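Local structure of complement factor MASP-3 (Homo sapiens, 3DEM) at residues 50-53 / 54-57. The protein is a complement serine protease that associates with mannan-binding lectin and ficolins, through interaction sites in its CUB1-EGF-CUB2 region, and so takes part in innate immunity. Residues are numbered along the deposited sequence; the frame is centred on the assembly and turned at random.
Sequences SSYL and CEYD. With CA (calcium ion), chain E.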
ATOM      1  N   SER A  50     -16.787 -27.217 -15.800  1.00 39.81           N
ATOM      2  CA  SER A  50     -17.049 -27.481 -14.385  1.00 39.65           C
ATOM      3  C   SER A  50     -16.906 -28.973 -14.052  1.00 39.37           C
ATOM      4  O   SER A  50     -17.282 -29.830 -14.854  1.00 39.22           O
ATOM      5  CB  SER A  50     -18.441 -26.976 -13.992  1.00 39.76           C
ATOM      6  OG  SER A  50     -18.635 -27.025 -12.583  1.00 40.19           O
ATOM      7  N   SER A  51     -16.349 -29.280 -12.880  1.00 38.97           N
ATOM      8  CA  SER A  51     -16.272 -30.670 -12.410  1.00 38.80           C
ATOM      9  C   SER A  51     -16.103 -30.802 -10.892  1.00 38.62           C
ATOM     10  O   SER A  51     -15.682 -29.866 -10.212  1.00 38.49           O
ATOM     11  CB  SER A  51     -15.160 -31.440 -13.131  1.00 38.75           C
ATOM     12  OG  SER A  51     -13.877 -31.025 -12.700  1.00 38.60           O
ATOM     13  N   TYR A  52     -16.446 -31.978 -10.378  1.00 38.47           N
ATOM     14  CA  TYR A  52     -16.276 -32.308  -8.969  1.00 38.42           C
ATOM     15  C   TYR A  52     -14.858 -32.016  -8.496  1.00 38.56           C
ATOM     16  O   TYR A  52     -13.897 -32.573  -9.020  1.00 38.34           O
ATOM     17  CB  TYR A  52     -16.602 -33.784  -8.751  1.00 38.16           C
ATOM     18  CG  TYR A  52     -16.272 -34.327  -7.379  1.00 37.96           C
ATOM     19  CD1 TYR A  52     -17.052 -34.009  -6.274  1.00 37.82           C
ATOM     20  CD2 TYR A  52     -15.200 -35.191  -7.196  1.00 38.02           C
ATOM     21  CE1 TYR A  52     -16.761 -34.526  -5.019  1.00 37.80           C
ATOM     22  CE2 TYR A  52     -14.903 -35.713  -5.950  1.00 37.90           C
ATOM     23  CZ  TYR A  52     -15.685 -35.376  -4.863  1.00 37.79           C
ATOM     24  OH  TYR A  52     -15.385 -35.890  -3.626  1.00 37.14           O
ATOM     25  N   LEU A  53     -14.739 -31.140  -7.503  1.00 38.85           N
ATOM     26  CA  LEU A  53     -13.444 -30.767  -6.946  1.00 39.14           C
ATOM     27  C   LEU A  53     -12.518 -30.215  -8.021  1.00 39.31           C
ATOM     28  O   LEU A  53     -11.298 -30.243  -7.868  1.00 39.25           O
ATOM     29  CB  LEU A  53     -12.793 -31.967  -6.249  1.00 39.13           C
ATOM     30  CG  LEU A  53     -13.482 -32.453  -4.976  1.00 39.24           C
ATOM     31  CD1 LEU A  53     -12.699 -33.587  -4.330  1.00 39.35           C
ATOM     32  CD2 LEU A  53     -13.649 -31.299  -4.005  1.00 39.51           C
ATOM     33  N   CYS A  54     -13.114 -29.720  -9.104  1.00 39.57           N
ATOM     34  CA  CYS A  54     -12.374 -29.221 -10.256  1.00 39.91           C
ATOM     35  C   CYS A  54     -11.332 -30.230 -10.726  1.00 39.94           C
ATOM     36  O   CYS A  54     -10.162 -29.895 -10.917  1.00 39.75           O
ATOM     37  CB  CYS A  54     -11.738 -27.864  -9.942  1.00 40.08           C
ATOM     38  SG  CYS A  54     -12.956 -26.566  -9.568  1.00 41.01           S
ATOM     39  N   GLU A  55     -11.774 -31.470 -10.920  1.00 40.14           N
ATOM     40  CA  GLU A  55     -10.855 -32.559 -11.226  1.00 40.34           C
ATOM     41  C   GLU A  55     -10.442 -32.587 -12.696  1.00 40.37           C
ATOM     42  O   GLU A  55      -9.340 -33.023 -13.021  1.00 40.29           O
ATOM     43  CB  GLU A  55     -11.418 -33.919 -10.776  1.00 40.33           C
ATOM     44  CG  GLU A  55     -12.766 -34.315 -11.379  1.00 40.37           C
ATOM     45  CD  GLU A  55     -13.296 -35.622 -10.805  1.00 40.53           C
ATOM     46  OE1 GLU A  55     -12.731 -36.093  -9.795  1.00 40.77           O
ATOM     47  OE2 GLU A  55     -14.271 -36.182 -11.356  1.00 40.48           O
ATOM     48  N   TYR A  56     -11.321 -32.106 -13.572  1.00 40.39           N
ATOM     49  CA  TYR A  56     -11.045 -32.099 -15.006  1.00 40.46           C
ATOM     50  C   TYR A  56     -10.210 -30.888 -15.412  1.00 40.54           C
ATOM     51  O   TYR A  56      -8.981 -30.963 -15.456  1.00 40.72           O
ATOM     52  CB  TYR A  56     -12.345 -32.191 -15.816  1.00 40.44           C
ATOM     53  CG  TYR A  56     -13.141 -33.456 -15.546  1.00 40.46           C
ATOM     54  CD1 TYR A  56     -14.503 -33.527 -15.828  1.00 40.55           C
ATOM     55  CD2 TYR A  56     -12.529 -34.579 -14.994  1.00 40.56           C
ATOM     56  CE1 TYR A  56     -15.228 -34.686 -15.578  1.00 40.31           C
ATOM     57  CE2 TYR A  56     -13.246 -35.737 -14.739  1.00 40.38           C
ATOM     58  CZ  TYR A  56     -14.593 -35.786 -15.030  1.00 40.40           C
ATOM     59  OH  TYR A  56     -15.298 -36.949 -14.773  1.00 40.68           O
ATOM     60  N   ASP A  57     -10.866 -29.772 -15.711  1.00 40.54           N
ATOM     61  CA  ASP A  57     -10.152 -28.537 -16.018  1.00 40.51           C
ATOM     62  C   ASP A  57     -10.099 -27.663 -14.770  1.00 40.56           C
ATOM     63  O   ASP A  57     -11.057 -27.615 -13.998  1.00 40.51           O
ATOM     64  CB  ASP A  57     -10.827 -27.787 -17.167  1.00 40.43           C
ATOM     65  CG  ASP A  57     -10.821 -28.576 -18.462  1.00 40.34           C
ATOM     66  OD1 ASP A  57     -10.249 -29.685 -18.485  1.00 40.06           O
ATOM     67  OD2 ASP A  57     -11.391 -28.091 -19.461  1.00 40.04           O
TER
HETATM   68 CA    CA E5001     -11.689 -30.389 -20.460  1.00 43.00          CA
HETATM   69  O   HOH W   1     -13.122 -28.927 -14.230  1.00 37.16           O
HETATM   70  O   HOH W   2     -13.064 -29.134 -21.748  1.00 41.22           O
HETATM   71  O   HOH W   3      -9.560 -30.148 -21.919  1.00 35.66           O
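Within the loop between strands 37-47 and 58-62 of the first CUB domain, S51 turns back on the backbone that leads to D57. Its CB lies against the Y56 ring, 3.5 Å from CD1 of Y56, in an oblique approach. One bond further, OG sits between its own backbone N and carbonyl carbon (chi1 72°), a rotation that brings it to the amides of E55 and Y56. There S51 OG accepts a virtually straight hydrogen bond from Y56 N (2.9 Å, 177°), and E55 N lies 2.8 Å from the same OG. The hydroxyl proton goes to a water, 2.7 Å from S51 OG, which in turn donates to D57 O. The backbone of S51 also closes a type II beta-turn, C54 N donating to S51 O at 2.8 Å, while E55 N makes a weak bond to Y52 O. Along the turn, OE1 of E55 stands at the edge of the Y52 ring, 3.7 Å from CD2 of Y52, with carboxylate and ring planes 82° apart; L53 CG lies over one face of that ring. C54 pins the turn to C72 through a disulfide. Beyond it, D57 grips the calcium with both carboxylate oxygens, alongside E49, D102 and the carbonyl of S104. With one hydroxyl acting as both acceptor and donor, S51 fixes the backbone leading into D57, directly at Y56 and through water at D57 O, whereas Y21, whose OH bonds to OD2 of D57, is the second-shell residue on the ligating carboxylate itself.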